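Local coordinates for hypothetical protein Atu0492 (Agrobacterium tumefaciens, PDB 2GMY) that is of unknown function but belongs to the carboxymuconolactone decarboxylase family and is probably an AhpD-like protein of antioxidant defence, at residues A42-I45 / C51-M54. Numbering follows the deposited sequence.
Sequences ASII and CVDM
Cys-51, in the first turn of helix 49-61, faces Ser-43, near the C-terminal end of helix 32-45, and the two meet through carbon and oxygen: the hydroxyl OG of Ser-43 lies 3.2 Å from CB of Cys-51. The sulfur takes no part in this touch. With SG anti to the carbonyl carbon of Cys-51, chi1 -65° turns the sulfur away from Ser-43 and leaves CB against OG. Behind it, CB of Ser-43 is 3.8 Å from the same methylene. OG itself is engaged elsewhere, chiefly with the carbonyl O of Lys-39 one turn earlier; OD1 of Asn-134 on helix 117-139 is also in hydrogen-bonding position, but as modelled the single proton can fully serve only one of them at a time. Asn-134 also packs on Cys-51.

Val-52 comes next, and here the two segments' backbones come nearest, its CA 5.6 Å from CA of Ser-43. One methyl does the work. CG2 lies beside its own backbone N, CG1 being anti to it (chi1 170°), and from there it reaches CB of Ser-43 at 3.7 Å and the backbone N of Ile-44 at the same distance. CG1 of Ile-44 closes on this methyl at 3.8 Å, the two side chains crossing at about a right angle. Around this apolar patch the second subunit adds its own cover, Ser-73 packing on Ile-44 and Val-74 on Val-52.

No hydrogen bond joins the segments; the small Ser-43 side chain is consistent with their close approach. Cys-51 is the second cysteine of a Cys-Ala-Phe-Cys sequence, probably the CxxC redox motif of AhpD-like proteins, and contact at CB alone is consistent with positioning its thiol while leaving SG out of the touch.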
loop_
_atom_site.group_PDB
_atom_site.type_symbol
_atom_site.label_atom_id
_atom_site.label_comp_id
_atom_site.label_asym_id
_atom_site.label_seq_id
_atom_site.Cartn_x
_atom_site.Cartn_y
_atom_site.Cartn_z
ATOM N N ALA A 42 -12.699 12.571 7.734
ATOM C CA ALA A 42 -11.237 12.693 7.756
ATOM C C ALA A 42 -10.668 12.070 9.028
ATOM O O ALA A 42 -9.632 11.396 8.997
ATOM C CB ALA A 42 -10.805 14.153 7.605
ATOM N N SER A 43 -11.360 12.294 10.148
ATOM C CA SER A 43 -10.911 11.723 11.421
ATOM C C SER A 43 -10.905 10.190 11.413
ATOM O O SER A 43 -9.983 9.566 11.950
ATOM C CB SER A 43 -11.764 12.258 12.575
ATOM O OG SER A 43 -11.612 13.665 12.675
ATOM N N ILE A 44 -11.919 9.589 10.793
ATOM C CA ILE A 44 -11.951 8.137 10.658
ATOM C C ILE A 44 -10.743 7.673 9.819
ATOM O O ILE A 44 -10.009 6.749 10.212
ATOM C CB ILE A 44 -13.268 7.662 10.052
ATOM C CG1 ILE A 44 -14.411 7.887 11.048
ATOM C CG2 ILE A 44 -13.200 6.179 9.695
ATOM C CD1 ILE A 44 -15.810 7.819 10.410
ATOM N N ILE A 45 -10.523 8.315 8.676
ATOM C CA ILE A 45 -9.415 7.905 7.802
ATOM C C ILE A 45 -8.100 7.961 8.555
ATOM O O ILE A 45 -7.254 7.050 8.459
ATOM C CB ILE A 45 -9.334 8.809 6.565
ATOM C CG1 ILE A 45 -10.569 8.598 5.688
ATOM C CG2 ILE A 45 -8.051 8.541 5.785
ATOM C CD1 ILE A 45 -10.691 9.599 4.557
ATOM N N CYS A 51 -10.760 12.797 17.834
ATOM C CA CYS A 51 -11.616 13.609 16.984
ATOM C C CYS A 51 -12.895 12.893 16.579
ATOM O O CYS A 51 -13.939 13.528 16.513
ATOM C CB CYS A 51 -10.863 14.139 15.759
ATOM S SG CYS A 51 -9.527 15.313 16.216
ATOM N N VAL A 52 -12.835 11.586 16.305
ATOM C CA VAL A 52 -14.067 10.860 15.977
ATOM C C VAL A 52 -15.078 10.985 17.117
ATOM O O VAL A 52 -16.238 11.288 16.891
ATOM C CB VAL A 52 -13.812 9.374 15.628
ATOM C CG1 VAL A 52 -15.133 8.596 15.541
ATOM C CG2 VAL A 52 -13.041 9.268 14.303
ATOM N N ASP A 53 -14.615 10.789 18.343
ATOM C CA ASP A 53 -15.505 10.891 19.501
ATOM C C ASP A 53 -16.191 12.253 19.530
ATOM O O ASP A 53 -17.412 12.338 19.699
ATOM C CB ASP A 53 -14.745 10.675 20.804
ATOM C CG ASP A 53 -15.674 10.621 22.015
ATOM O OD1 ASP A 53 -16.522 9.706 22.055
ATOM O OD2 ASP A 53 -15.532 11.479 22.915
ATOM N N MET A 54 -15.396 13.306 19.349
ATOM C CA MET A 54 -15.893 14.678 19.342
ATOM C C MET A 54 -16.910 14.908 18.229
ATOM O O MET A 54 -17.982 15.493 18.445
ATOM C CB MET A 54 -14.718 15.641 19.168
ATOM C CG MET A 54 -15.063 17.120 19.336
ATOM S SD MET A 54 -13.622 18.221 19.109
ATOM C CE MET A 54 -12.503 17.570 20.316
#